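Local coordinates for glutamine amidotransferase domain-containing protein (Thermotoga maritima, PDB 1O1Y) that probably acts as a glutamine amidotransferase of the type 1 family, releasing ammonia from glutamine for transfer to an acceptor, at residues Y126-V131 against L144-W149. Sequence-based numbering, arbitrary orientation.
With SO4 (sulfate ion), chain E; SO4 (sulfate ion), chain H.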
loop_
_atom_site.group_PDB
_atom_site.type_symbol
_atom_site.label_atom_id
_atom_site.label_comp_id
_atom_site.label_asym_id
_atom_site.label_seq_id
_atom_site.Cartn_x
_atom_site.Cartn_y
_atom_site.Cartn_z
ATOM N N TYR A 126 9.632 -4.810 -10.693
ATOM C CA TYR A 126 10.938 -4.246 -10.385
ATOM C C TYR A 126 11.440 -4.874 -9.114
ATOM O O TYR A 126 10.675 -5.280 -8.271
ATOM C CB TYR A 126 10.862 -2.710 -10.157
ATOM C CG TYR A 126 10.431 -1.866 -11.356
ATOM C CD1 TYR A 126 9.117 -1.802 -11.759
ATOM C CD2 TYR A 126 11.343 -1.094 -12.062
ATOM C CE1 TYR A 126 8.739 -1.071 -12.823
ATOM C CE2 TYR A 126 10.949 -0.313 -13.142
ATOM C CZ TYR A 126 9.631 -0.296 -13.511
ATOM O OH TYR A 126 9.212 0.470 -14.602
ATOM N N PHE A 127 12.755 -4.870 -8.950
ATOM C CA PHE A 127 13.354 -5.190 -7.641
ATOM C C PHE A 127 13.290 -4.031 -6.641
ATOM O O PHE A 127 13.478 -2.860 -6.990
ATOM C CB PHE A 127 14.824 -5.578 -7.831
ATOM C CG PHE A 127 15.026 -6.953 -8.446
ATOM C CD1 PHE A 127 14.562 -8.073 -7.826
ATOM C CD2 PHE A 127 15.698 -7.101 -9.639
ATOM C CE1 PHE A 127 14.758 -9.353 -8.364
ATOM C CE2 PHE A 127 15.863 -8.380 -10.190
ATOM C CZ PHE A 127 15.391 -9.487 -9.537
ATOM N N VAL A 128 13.116 -4.397 -5.375
ATOM C CA VAL A 128 13.374 -3.568 -4.223
ATOM C C VAL A 128 14.297 -4.378 -3.343
ATOM O O VAL A 128 14.340 -5.612 -3.394
ATOM C CB VAL A 128 12.105 -3.192 -3.414
ATOM C CG1 VAL A 128 11.242 -2.244 -4.259
ATOM C CG2 VAL A 128 11.328 -4.391 -2.944
ATOM N N GLU A 129 15.079 -3.668 -2.557
ATOM C CA GLU A 129 16.036 -4.291 -1.668
ATOM C C GLU A 129 15.729 -3.883 -0.197
ATOM O O GLU A 129 15.359 -2.722 0.129
ATOM C CB GLU A 129 17.463 -3.877 -2.066
ATOM C CG GLU A 129 17.852 -4.227 -3.519
ATOM C CD GLU A 129 17.362 -3.262 -4.571
ATOM O OE1 GLU A 129 17.329 -2.039 -4.319
ATOM O OE2 GLU A 129 16.977 -3.754 -5.694
ATOM N N LYS A 130 15.843 -4.851 0.678
ATOM C CA LYS A 130 15.544 -4.708 2.092
ATOM C C LYS A 130 16.751 -4.277 2.893
ATOM O O LYS A 130 17.755 -4.936 2.904
ATOM C CB LYS A 130 14.901 -5.985 2.647
ATOM C CG LYS A 130 14.286 -5.818 4.076
ATOM C CD LYS A 130 13.727 -7.104 4.691
ATOM C CE LYS A 130 14.745 -7.959 5.359
ATOM N NZ LYS A 130 14.132 -9.085 6.138
ATOM N N VAL A 131 16.629 -3.115 3.545
ATOM C CA VAL A 131 17.736 -2.449 4.160
ATOM C C VAL A 131 17.552 -2.292 5.680
ATOM O O VAL A 131 18.189 -1.485 6.324
ATOM C CB VAL A 131 17.989 -1.083 3.469
ATOM C CG1 VAL A 131 18.341 -1.289 2.022
ATOM C CG2 VAL A 131 16.805 -0.140 3.557
ATOM N N LEU A 144 13.808 -8.482 -3.732
ATOM C CA LEU A 144 12.429 -8.991 -3.945
ATOM C C LEU A 144 11.878 -8.325 -5.210
ATOM O O LEU A 144 11.935 -7.089 -5.345
ATOM C CB LEU A 144 11.554 -8.607 -2.711
ATOM C CG LEU A 144 10.103 -9.147 -2.674
ATOM C CD1 LEU A 144 10.020 -10.687 -2.621
ATOM C CD2 LEU A 144 9.373 -8.564 -1.506
ATOM N N ARG A 145 11.282 -9.129 -6.081
ATOM C CA ARG A 145 10.553 -8.598 -7.226
ATOM C C ARG A 145 9.136 -8.257 -6.825
ATOM O O ARG A 145 8.412 -9.077 -6.272
ATOM C CB ARG A 145 10.553 -9.611 -8.344
ATOM C CG ARG A 145 10.124 -9.035 -9.639
ATOM C CD ARG A 145 10.196 -10.038 -10.813
ATOM N NE ARG A 145 11.571 -10.302 -11.227
ATOM C CZ ARG A 145 12.256 -11.418 -10.989
ATOM N NH1 ARG A 145 11.720 -12.446 -10.319
ATOM N NH2 ARG A 145 13.492 -11.531 -11.466
ATOM N N VAL A 146 8.764 -7.001 -7.063
ATOM C CA VAL A 146 7.467 -6.473 -6.670
ATOM C C VAL A 146 6.823 -5.662 -7.799
ATOM O O VAL A 146 7.477 -5.291 -8.817
ATOM C CB VAL A 146 7.586 -5.577 -5.414
ATOM C CG1 VAL A 146 8.188 -6.335 -4.274
ATOM C CG2 VAL A 146 8.345 -4.294 -5.733
ATOM N N PHE A 147 5.530 -5.410 -7.653
ATOM C CA PHE A 147 4.791 -4.690 -8.693
ATOM C C PHE A 147 4.645 -3.185 -8.338
ATOM O O PHE A 147 4.290 -2.809 -7.224
ATOM C CB PHE A 147 3.430 -5.303 -8.887
ATOM C CG PHE A 147 2.613 -4.657 -9.953
ATOM C CD1 PHE A 147 3.013 -4.686 -11.277
ATOM C CD2 PHE A 147 1.388 -4.067 -9.625
ATOM C CE1 PHE A 147 2.195 -4.092 -12.272
ATOM C CE2 PHE A 147 0.593 -3.497 -10.586
ATOM C CZ PHE A 147 1.011 -3.490 -11.912
ATOM N N GLN A 148 4.963 -2.352 -9.301
ATOM C CA GLN A 148 4.996 -0.899 -9.131
ATOM C C GLN A 148 4.051 -0.251 -10.099
ATOM O O GLN A 148 3.926 -0.665 -11.273
ATOM C CB GLN A 148 6.388 -0.332 -9.446
ATOM C CG GLN A 148 7.483 -0.839 -8.498
ATOM C CD GLN A 148 7.509 -0.112 -7.173
ATOM O OE1 GLN A 148 6.541 0.555 -6.789
ATOM N NE2 GLN A 148 8.640 -0.236 -6.458
ATOM N N TRP A 149 3.406 0.800 -9.642
ATOM C CA TRP A 149 2.635 1.640 -10.521
ATOM C C TRP A 149 2.595 3.059 -9.955
ATOM O O TRP A 149 1.595 3.499 -9.408
ATOM C CB TRP A 149 1.216 1.099 -10.703
ATOM C CG TRP A 149 0.562 1.634 -11.980
ATOM C CD1 TRP A 149 0.513 2.927 -12.404
ATOM C CD2 TRP A 149 -0.093 0.861 -12.996
ATOM N NE1 TRP A 149 -0.121 3.000 -13.622
ATOM C CE2 TRP A 149 -0.521 1.746 -13.992
ATOM C CE3 TRP A 149 -0.348 -0.496 -13.165
ATOM C CZ2 TRP A 149 -1.206 1.310 -15.130
ATOM C CZ3 TRP A 149 -1.037 -0.916 -14.285
ATOM C CH2 TRP A 149 -1.448 -0.023 -15.244
HETATM S S SO4 E . 17.554 -12.488 -11.425
HETATM O O1 SO4 E . 18.268 -13.525 -12.135
HETATM O O2 SO4 E . 17.497 -12.816 -10.030
HETATM O O3 SO4 E . 16.210 -12.296 -11.945
HETATM O O4 SO4 E . 18.210 -11.233 -11.710
HETATM S S SO4 H . 13.768 -16.478 -9.463
HETATM O O1 SO4 H . 13.717 -17.791 -10.098
HETATM O O2 SO4 H . 13.524 -16.607 -8.031
HETATM O O3 SO4 H . 12.767 -15.508 -9.947
HETATM O O4 SO4 H . 15.128 -15.988 -9.593
HETATM O O HOH W 1 11.405 -0.741 -7.415
#
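L144 opens the pairing with V128: V128 N donates to L144 O and L144 N to V128 O, both at 2.9 Å. This identifies a hydrogen-bonded antiparallel pair within the mixed central sheet of the type 1 glutamine amidotransferase domain, where strand 125-130 lies between strands 161-165 and 143-150. L144 O also receives a CA-H...O contact from F127, whose ring turns its edge to the same oxygen.

R145 and F127 form the non-hydrogen-bonded pair, with CA atoms 4.4 Å apart. In the one of two modelled R145 conformers described here, the chain starts with CG anti to the backbone N (chi1 -166°) and bends at chi3, and its guanidinium meets the phenyl tip obliquely, NH2 lying 3.4 Å from F127 CZ; the two planes are 46° apart. In the guanidinium plane, NH1 bonds one sulfate and NH2, weakly, another, both probably from the crystallisation liquor; NH1 also forms a salt bridge with E221.

V146 closes the second hydrogen-bonded pair, its N reaching Y126 O at 2.8 Å and nearly straight at hydrogen (175°). On the face shared with L144, V146 CG2 packs 3.8 Å from V128 CG1, and F184 covers both valines.

Q148 crosses Y126 at about a right angle, its CG 3.8 Å from the ring's CD1. The Q148 chain bends at chi2; NE2 hydrogen-bonds Q172 OE1 and also donates to a water that bonds F127 O at 3.0 Å.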